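Local atomic coordinates of Abbfa_003403 (Acinetobacter baumannii, PDB entry 4ZXH), a protein that probably assembles a peptide-type product as a four-domain nonribosomal peptide synthetase with condensation, adenylation, carrier and thioesterase domains. Residues T849-C854 with L861-R866; G465-A470 with L794-E799; P1261-K1266 with T1287-D1292. All blocks are in the same frame, centred on the assembly; numbering follows the deposited sequence.

Contact 1 (T849-C854 with L861-R866); sequences TGDKVC and LTHHGR
R866 reaches back across the hairpin to the T849-D851 part of the neighbouring strand. Its CB points away from T849-C854, with CG anti to the backbone N (chi1 -152°), and bends at chi2 and chi3 bring the chain round. CD passes 3.7 Å from G850 O, and NE lies 3.7 Å from D851 OD1. The guanidinium turns one face to G850 O, while NH2 makes a weak hydrogen bond to T849 O at 2.8 Å and a salt bridge to D851 OD1 at 3.2 Å. Carboxylate and guanidinium planes cross obliquely, 72° apart. Arginine suits this place because one flat cation can serve a carbonyl and a carboxylate together. G850 has a positive phi and, with no side chain, leaves room for R866 NH1. T849 OG1 accepts from D851 N in an ST turn and also bonds L812 O. Farther along, C854 N binds T862 O at 2.9 Å, and H864 N binds K852 O. V853 CG1 meets L861 CD2 at 4.0 Å. The result is an antiparallel beta hairpin carrying a TGD sequence that matches a core motif of adenylation domains, whose aspartate in relatives holds the ribose of ATP.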
loop_
_atom_site.group_PDB
_atom_site.type_symbol
_atom_site.label_atom_id
_atom_site.label_comp_id
_atom_site.label_asym_id
_atom_site.label_seq_id
_atom_site.Cartn_x
_atom_site.Cartn_y
_atom_site.Cartn_z
ATOM N N THR A 849 22.280 7.144 -20.527
ATOM C CA THR A 849 21.786 5.776 -20.385
ATOM C C THR A 849 20.282 5.582 -20.468
ATOM O O THR A 849 19.815 4.460 -20.622
ATOM C CB THR A 849 22.209 5.182 -19.061
ATOM O OG1 THR A 849 21.515 5.870 -18.017
ATOM C CG2 THR A 849 23.703 5.315 -18.877
ATOM N N GLY A 850 19.512 6.645 -20.326
ATOM C CA GLY A 850 18.071 6.503 -20.382
ATOM C C GLY A 850 17.520 5.755 -19.185
ATOM O O GLY A 850 16.323 5.440 -19.152
ATOM N N ASP A 851 18.389 5.478 -18.204
ATOM C CA ASP A 851 18.005 4.827 -16.941
ATOM C C ASP A 851 17.624 5.835 -15.842
ATOM O O ASP A 851 18.317 6.828 -15.614
ATOM C CB ASP A 851 19.140 3.923 -16.428
ATOM C CG ASP A 851 19.146 2.527 -17.086
ATOM O OD1 ASP A 851 18.110 2.119 -17.661
ATOM O OD2 ASP A 851 20.187 1.823 -17.007
ATOM N N LYS A 852 16.523 5.569 -15.153
ATOM C CA LYS A 852 16.123 6.398 -14.022
ATOM C C LYS A 852 16.813 5.915 -12.756
ATOM O O LYS A 852 16.649 4.768 -12.355
ATOM C CB LYS A 852 14.607 6.353 -13.853
ATOM C CG LYS A 852 14.025 7.419 -12.961
ATOM C CD LYS A 852 12.529 7.218 -12.876
ATOM C CE LYS A 852 11.815 8.495 -12.489
ATOM N NZ LYS A 852 10.350 8.234 -12.423
ATOM N N VAL A 853 17.585 6.789 -12.133
ATOM C CA VAL A 853 18.382 6.441 -10.957
ATOM C C VAL A 853 18.170 7.472 -9.849
ATOM O O VAL A 853 17.948 8.659 -10.117
ATOM C CB VAL A 853 19.885 6.338 -11.334
ATOM C CG1 VAL A 853 20.782 6.575 -10.143
ATOM C CG2 VAL A 853 20.183 4.979 -11.957
ATOM N N CYS A 854 18.188 7.022 -8.599
ATOM C CA CYS A 854 18.055 7.946 -7.479
ATOM C C CYS A 854 19.398 8.158 -6.775
ATOM O O CYS A 854 20.093 7.204 -6.421
ATOM C CB CYS A 854 17.000 7.456 -6.474
ATOM S SG CYS A 854 16.523 8.736 -5.209
ATOM N N LEU A 861 23.632 4.681 -5.316
ATOM C CA LEU A 861 22.722 4.818 -6.441
ATOM C C LEU A 861 21.759 3.649 -6.470
ATOM O O LEU A 861 22.185 2.502 -6.460
ATOM C CB LEU A 861 23.490 4.865 -7.758
ATOM C CG LEU A 861 24.526 5.963 -7.914
ATOM C CD1 LEU A 861 25.119 5.838 -9.294
ATOM C CD2 LEU A 861 23.867 7.315 -7.720
ATOM N N THR A 862 20.463 3.917 -6.518
ATOM C CA THR A 862 19.524 2.828 -6.722
ATOM C C THR A 862 18.809 3.038 -8.046
ATOM O O THR A 862 18.680 4.172 -8.536
ATOM C CB THR A 862 18.506 2.682 -5.557
ATOM O OG1 THR A 862 17.683 3.851 -5.447
ATOM C CG2 THR A 862 19.240 2.470 -4.255
ATOM N N HIS A 863 18.363 1.923 -8.618
ATOM C CA HIS A 863 17.882 1.862 -9.987
ATOM C C HIS A 863 16.372 1.726 -9.988
ATOM O O HIS A 863 15.809 1.024 -9.150
ATOM C CB HIS A 863 18.533 0.688 -10.690
ATOM C CG HIS A 863 18.407 0.723 -12.172
ATOM N ND1 HIS A 863 17.249 0.367 -12.829
ATOM C CD2 HIS A 863 19.307 1.036 -13.134
ATOM C CE1 HIS A 863 17.443 0.468 -14.133
ATOM N NE2 HIS A 863 18.676 0.888 -14.345
ATOM N N HIS A 864 15.712 2.417 -10.909
ATOM C CA HIS A 864 14.255 2.494 -10.924
ATOM C C HIS A 864 13.811 2.513 -12.376
ATOM O O HIS A 864 12.750 3.054 -12.730
ATOM C CB HIS A 864 13.788 3.739 -10.183
ATOM C CG HIS A 864 14.254 3.799 -8.757
ATOM N ND1 HIS A 864 13.465 3.400 -7.696
ATOM C CD2 HIS A 864 15.437 4.187 -8.220
ATOM C CE1 HIS A 864 14.135 3.560 -6.568
ATOM N NE2 HIS A 864 15.335 4.036 -6.859
ATOM N N GLY A 865 14.612 1.819 -13.179
ATOM C CA GLY A 865 15.059 2.328 -14.458
ATOM C C GLY A 865 14.147 2.525 -15.618
ATOM O O GLY A 865 13.009 2.069 -15.618
ATOM N N ARG A 866 14.691 3.251 -16.587
ATOM C CA ARG A 866 14.085 3.496 -17.887
ATOM C C ARG A 866 13.021 4.622 -17.771
ATOM O O ARG A 866 11.856 4.379 -17.489
ATOM C CB ARG A 866 13.540 2.178 -18.439
ATOM C CG ARG A 866 13.463 1.992 -19.958
ATOM C CD ARG A 866 14.523 2.610 -20.826
ATOM N NE ARG A 866 15.879 2.157 -20.558
ATOM C CZ ARG A 866 16.953 2.657 -21.172
ATOM N NH1 ARG A 866 16.819 3.612 -22.100
ATOM N NH2 ARG A 866 18.165 2.197 -20.861
#

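Contact 2 (G465-A470 with L794-E799); sequences GIQFEA and LYVLDE
Q467 OE1 takes one nearly straight hydrogen bond, from V796 N at 3.1 Å with an angle of 167° at the hydrogen, and the donor lies in the carbonyl plane on a lone pair. The other half of the same amide gives a second bond: Q467 NE2 donates to V796 O at 2.9 Å, this one more bent, again in the carbonyl plane on a lone pair and close to the amide plane of the glutamine. Two bonds thus grip the side-chain amide, and both end on the backbone of a single residue. CG stands anti to the carbonyl carbon of Q467, beside its N, and a bend at chi2 (139°) turns the amide so that its oxygen and nitrogen face the N-H and C=O of V796. Glutamine is apt here because its amide offers an acceptor and a donor on the same side, matching the N-H and C=O that V796 turns to it. OE1 also lies 3.7 Å from Y795 CA.

The loop also meets the ring of Y795. G465 O approaches the ring edge in its plane, 3.6 Å from Y795 CE1, and G465 itself has a positive phi, easily adopted without a side chain. I466 crosses the tyrosine at about a right angle, CG1 lying 4.2 Å from Y795 CE1, while its CD1 is 4.1 Å from L794 O. The loop 465-470 runs between helix 428-447 and helix 483-494, consistent with a condensation-adenylation linker, and L471 adds a backbone bond to L794. Q467 also packs on L855 of strand 846-855.

The two bonds pair the buried amide with V796, whose backbone also hydrogen-bonds V804, tying the loop to the sheet by neutral hydrogen bonds with a modest apolar share and no charge.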
loop_
_atom_site.group_PDB
_atom_site.type_symbol
_atom_site.label_atom_id
_atom_site.label_comp_id
_atom_site.label_asym_id
_atom_site.label_seq_id
_atom_site.Cartn_x
_atom_site.Cartn_y
_atom_site.Cartn_z
ATOM N N GLY A 465 33.619 18.537 -9.172
ATOM C CA GLY A 465 32.773 18.168 -10.295
ATOM C C GLY A 465 32.191 16.762 -10.228
ATOM O O GLY A 465 32.147 16.060 -11.236
ATOM N N ILE A 466 31.771 16.349 -9.034
ATOM C CA ILE A 466 31.040 15.096 -8.836
ATOM C C ILE A 466 30.188 15.162 -7.566
ATOM O O ILE A 466 30.489 15.915 -6.637
ATOM C CB ILE A 466 31.979 13.875 -8.748
ATOM C CG1 ILE A 466 31.230 12.611 -9.180
ATOM C CG2 ILE A 466 32.540 13.710 -7.338
ATOM C CD1 ILE A 466 32.125 11.524 -9.650
ATOM N N GLN A 467 29.121 14.375 -7.533
ATOM C CA GLN A 467 28.154 14.413 -6.444
ATOM C C GLN A 467 28.643 13.758 -5.155
ATOM O O GLN A 467 28.343 14.243 -4.064
ATOM C CB GLN A 467 26.854 13.763 -6.895
ATOM C CG GLN A 467 25.981 14.681 -7.737
ATOM C CD GLN A 467 25.327 13.963 -8.907
ATOM O OE1 GLN A 467 25.946 13.112 -9.561
ATOM N NE2 GLN A 467 24.064 14.299 -9.171
ATOM N N PHE A 468 29.385 12.661 -5.279
ATOM C CA PHE A 468 30.030 12.002 -4.138
ATOM C C PHE A 468 31.363 11.440 -4.604
ATOM O O PHE A 468 31.509 11.096 -5.769
ATOM C CB PHE A 468 29.130 10.906 -3.558
ATOM C CG PHE A 468 27.926 11.444 -2.860
ATOM C CD1 PHE A 468 28.025 11.980 -1.581
ATOM C CD2 PHE A 468 26.699 11.495 -3.505
ATOM C CE1 PHE A 468 26.905 12.512 -0.927
ATOM C CE2 PHE A 468 25.573 12.031 -2.864
ATOM C CZ PHE A 468 25.682 12.539 -1.569
ATOM N N GLU A 469 32.348 11.346 -3.722
ATOM C CA GLU A 469 33.645 10.869 -4.189
ATOM C C GLU A 469 33.582 9.362 -4.514
ATOM O O GLU A 469 34.370 8.849 -5.309
ATOM C CB GLU A 469 34.746 11.181 -3.169
ATOM C CG GLU A 469 36.162 10.926 -3.688
ATOM C CD GLU A 469 36.434 11.584 -5.048
ATOM O OE1 GLU A 469 36.172 12.802 -5.182
ATOM O OE2 GLU A 469 36.879 10.875 -5.992
ATOM N N ALA A 470 32.625 8.663 -3.920
ATOM C CA ALA A 470 32.424 7.249 -4.217
ATOM C C ALA A 470 32.084 7.034 -5.687
ATOM O O ALA A 470 32.486 6.030 -6.280
ATOM C CB ALA A 470 31.330 6.664 -3.335
ATOM N N LEU A 794 30.093 8.138 -12.527
ATOM C CA LEU A 794 28.647 8.110 -12.555
ATOM C C LEU A 794 28.108 9.478 -12.173
ATOM O O LEU A 794 28.580 10.086 -11.219
ATOM C CB LEU A 794 28.118 7.032 -11.611
ATOM C CG LEU A 794 28.760 5.658 -11.805
ATOM C CD1 LEU A 794 28.074 4.621 -10.940
ATOM C CD2 LEU A 794 28.708 5.261 -13.254
ATOM N N TYR A 795 27.135 9.960 -12.943
ATOM C CA TYR A 795 26.516 11.259 -12.712
ATOM C C TYR A 795 24.994 11.110 -12.763
ATOM O O TYR A 795 24.475 10.365 -13.599
ATOM C CB TYR A 795 26.974 12.290 -13.756
ATOM C CG TYR A 795 28.474 12.459 -13.911
ATOM C CD1 TYR A 795 29.211 13.269 -13.045
ATOM C CD2 TYR A 795 29.155 11.846 -14.953
ATOM C CE1 TYR A 795 30.595 13.436 -13.205
ATOM C CE2 TYR A 795 30.527 12.006 -15.120
ATOM C CZ TYR A 795 31.243 12.796 -14.244
ATOM O OH TYR A 795 32.609 12.934 -14.425
ATOM N N VAL A 796 24.274 11.808 -11.884
ATOM C CA VAL A 796 22.812 11.786 -11.932
ATOM C C VAL A 796 22.280 13.163 -12.307
ATOM O O VAL A 796 22.409 14.110 -11.540
ATOM C CB VAL A 796 22.196 11.331 -10.591
ATOM C CG1 VAL A 796 20.684 11.193 -10.718
ATOM C CG2 VAL A 796 22.801 10.003 -10.150
ATOM N N LEU A 797 21.674 13.265 -13.489
ATOM C CA LEU A 797 21.269 14.554 -14.042
ATOM C C LEU A 797 19.761 14.733 -14.204
ATOM O O LEU A 797 19.005 13.762 -14.309
ATOM C CB LEU A 797 21.942 14.755 -15.392
ATOM C CG LEU A 797 23.461 14.586 -15.378
ATOM C CD1 LEU A 797 24.037 14.947 -16.726
ATOM C CD2 LEU A 797 24.105 15.428 -14.284
ATOM N N ASP A 798 19.319 15.987 -14.225
ATOM C CA ASP A 798 17.917 16.260 -14.498
ATOM C C ASP A 798 17.730 16.420 -15.999
ATOM O O ASP A 798 18.624 16.100 -16.777
ATOM C CB ASP A 798 17.412 17.493 -13.721
ATOM C CG ASP A 798 18.199 18.781 -14.019
ATOM O OD1 ASP A 798 18.876 18.873 -15.060
ATOM O OD2 ASP A 798 18.128 19.726 -13.199
ATOM N N GLU A 799 16.570 16.917 -16.406
ATOM C CA GLU A 799 16.275 17.125 -17.821
ATOM C C GLU A 799 17.016 18.330 -18.433
ATOM O O GLU A 799 17.038 18.488 -19.654
ATOM C CB GLU A 799 14.763 17.270 -18.008
ATOM C CG GLU A 799 13.970 16.093 -17.424
ATOM C CD GLU A 799 12.464 16.330 -17.395
ATOM O OE1 GLU A 799 12.018 17.442 -17.761
ATOM O OE2 GLU A 799 11.725 15.405 -16.991
#

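Contact 3 (P1261-K1266 with T1287-D1292); sequences PILLVK and TLTQVD
Two parallel strands at one margin of the alpha/beta-hydrolase sheet run side by side here, 1262-1266 next to the outermost strand 1288-1292, their axes only 21° apart. Five backbone hydrogen bonds fix the register, among them L1264 N to T1289 O at 2.8 Å, nearly along the C=O axis.

On the face of I1262 and L1264, the bump is L1288 CD1. It settles into the dip between these neighbours, 3.7 Å from I1262 CG2 and 4.4 Å from L1264 CB. Beta-branched I1262 makes one wall of the hollow, and unbranched CB of L1264 the other. On the opposite face the roles reverse: L1263 CD1 is the knob, lodged between T1289 CG2 at 4.4 Å and V1291 CG2 at 4.1 Å. Helix 1303-1316 packs over this side, T1312 touching both L1263 and V1291, which suit it as aliphatic residues.

Toward the C-terminal ends, extended K1266 lies alongside Q1290 and D1292, pointing the same way. Its methylenes fill the groove beside them, CD 3.6 Å from Q1290 NE2, while NZ goes on to E1276 O. That same Q1290 NE2 bonds E1276 O too, and donates at 2.8 Å to the syn lone pair of D1292 OD1.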
loop_
_atom_site.group_PDB
_atom_site.type_symbol
_atom_site.label_atom_id
_atom_site.label_comp_id
_atom_site.label_asym_id
_atom_site.label_seq_id
_atom_site.Cartn_x
_atom_site.Cartn_y
_atom_site.Cartn_z
ATOM N N PRO A 1261 -58.268 -11.599 10.192
ATOM C CA PRO A 1261 -58.233 -10.739 9.004
ATOM C C PRO A 1261 -56.965 -11.021 8.188
ATOM O O PRO A 1261 -55.854 -10.781 8.656
ATOM C CB PRO A 1261 -58.238 -9.329 9.594
ATOM C CG PRO A 1261 -57.614 -9.487 10.934
ATOM C CD PRO A 1261 -57.951 -10.863 11.427
ATOM N N ILE A 1262 -57.138 -11.558 6.986
ATOM C CA ILE A 1262 -56.016 -12.068 6.203
ATOM C C ILE A 1262 -55.943 -11.459 4.816
ATOM O O ILE A 1262 -56.958 -11.333 4.129
ATOM C CB ILE A 1262 -56.107 -13.604 6.049
ATOM C CG1 ILE A 1262 -55.896 -14.292 7.392
ATOM C CG2 ILE A 1262 -55.085 -14.118 5.052
ATOM C CD1 ILE A 1262 -56.130 -15.768 7.324
ATOM N N LEU A 1263 -54.738 -11.086 4.406
ATOM C CA LEU A 1263 -54.473 -10.751 3.011
ATOM C C LEU A 1263 -53.654 -11.878 2.398
ATOM O O LEU A 1263 -52.508 -12.113 2.813
ATOM C CB LEU A 1263 -53.729 -9.416 2.889
ATOM C CG LEU A 1263 -53.188 -9.051 1.505
ATOM C CD1 LEU A 1263 -54.333 -8.867 0.540
ATOM C CD2 LEU A 1263 -52.334 -7.788 1.572
ATOM N N LEU A 1264 -54.244 -12.590 1.436
ATOM C CA LEU A 1264 -53.517 -13.651 0.738
ATOM C C LEU A 1264 -53.118 -13.228 -0.671
ATOM O O LEU A 1264 -53.976 -13.018 -1.530
ATOM C CB LEU A 1264 -54.350 -14.927 0.683
ATOM C CG LEU A 1264 -53.768 -16.058 -0.173
ATOM C CD1 LEU A 1264 -52.466 -16.547 0.378
ATOM C CD2 LEU A 1264 -54.758 -17.196 -0.283
ATOM N N VAL A 1265 -51.817 -13.088 -0.896
ATOM C CA VAL A 1265 -51.294 -12.710 -2.203
ATOM C C VAL A 1265 -50.909 -13.976 -2.964
ATOM O O VAL A 1265 -49.992 -14.698 -2.563
ATOM C CB VAL A 1265 -50.063 -11.762 -2.079
ATOM C CG1 VAL A 1265 -49.498 -11.431 -3.437
ATOM C CG2 VAL A 1265 -50.439 -10.470 -1.346
ATOM N N LYS A 1266 -51.616 -14.267 -4.048
ATOM C CA LYS A 1266 -51.355 -15.497 -4.777
ATOM C C LYS A 1266 -50.503 -15.254 -6.013
ATOM O O LYS A 1266 -50.766 -14.348 -6.813
ATOM C CB LYS A 1266 -52.662 -16.174 -5.173
ATOM C CG LYS A 1266 -52.464 -17.382 -6.065
ATOM C CD LYS A 1266 -53.731 -18.199 -6.183
ATOM C CE LYS A 1266 -53.565 -19.293 -7.220
ATOM N NZ LYS A 1266 -54.907 -19.731 -7.732
ATOM N N THR A 1287 -63.242 -13.598 6.383
ATOM C CA THR A 1287 -62.274 -12.530 6.624
ATOM C C THR A 1287 -61.033 -12.585 5.734
ATOM O O THR A 1287 -60.000 -12.000 6.061
ATOM C CB THR A 1287 -61.802 -12.548 8.091
ATOM O OG1 THR A 1287 -61.458 -13.893 8.462
ATOM C CG2 THR A 1287 -62.904 -12.044 9.013
ATOM N N LEU A 1288 -61.120 -13.279 4.611
ATOM C CA LEU A 1288 -59.939 -13.435 3.774
ATOM C C LEU A 1288 -60.021 -12.701 2.431
ATOM O O LEU A 1288 -60.869 -13.000 1.595
ATOM C CB LEU A 1288 -59.668 -14.913 3.529
ATOM C CG LEU A 1288 -58.435 -15.175 2.667
ATOM C CD1 LEU A 1288 -57.568 -16.206 3.332
ATOM C CD2 LEU A 1288 -58.842 -15.647 1.290
ATOM N N THR A 1289 -59.103 -11.761 2.224
ATOM C CA THR A 1289 -59.013 -11.014 0.973
ATOM C C THR A 1289 -57.914 -11.595 0.084
ATOM O O THR A 1289 -56.772 -11.742 0.532
ATOM C CB THR A 1289 -58.732 -9.523 1.250
ATOM O OG1 THR A 1289 -59.729 -9.011 2.145
ATOM C CG2 THR A 1289 -58.725 -8.710 -0.037
ATOM N N GLN A 1290 -58.242 -11.925 -1.167
ATOM C CA GLN A 1290 -57.240 -12.496 -2.078
ATOM C C GLN A 1290 -56.889 -11.604 -3.291
ATOM O O GLN A 1290 -57.760 -10.974 -3.891
ATOM C CB GLN A 1290 -57.709 -13.859 -2.571
ATOM C CG GLN A 1290 -56.649 -14.595 -3.358
ATOM C CD GLN A 1290 -57.129 -15.920 -3.906
ATOM O OE1 GLN A 1290 -57.947 -16.606 -3.285
ATOM N NE2 GLN A 1290 -56.622 -16.290 -5.087
ATOM N N VAL A 1291 -55.607 -11.560 -3.645
ATOM C CA VAL A 1291 -55.127 -10.700 -4.726
ATOM C C VAL A 1291 -54.159 -11.516 -5.571
ATOM O O VAL A 1291 -53.163 -12.024 -5.060
ATOM C CB VAL A 1291 -54.410 -9.408 -4.186
ATOM C CG1 VAL A 1291 -53.758 -8.626 -5.301
ATOM C CG2 VAL A 1291 -55.371 -8.509 -3.440
ATOM N N ASP A 1292 -54.458 -11.657 -6.857
ATOM C CA ASP A 1292 -53.627 -12.462 -7.749
ATOM C C ASP A 1292 -52.607 -11.588 -8.501
ATOM O O ASP A 1292 -52.976 -10.704 -9.273
ATOM C CB ASP A 1292 -54.503 -13.251 -8.740
ATOM C CG ASP A 1292 -55.433 -14.258 -8.045
ATOM O OD1 ASP A 1292 -55.229 -14.538 -6.842
ATOM O OD2 ASP A 1292 -56.367 -14.778 -8.706
#

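Along the chain, both segments of contact 2 precede those of contact 1, and contact 3 comes last. Contacts 1 and 2 are neighbours, with centres about 13 Å apart, and both reach the antiparallel sheet that includes strands 792-797, 809-816, 846-855 and 861-863. They meet directly where L861 CD1 packs 3.6 Å from L794 CD1, so the strand that contact 2 ties to the loop packs directly on the hairpin of contact 1. Contact 3 belongs to the separate thioesterase sheet on the opposite side of the chain's centre, its nearest atoms about 64 Å from contact 1. That spacing reflects a synthetase built of distinct domains in one chain.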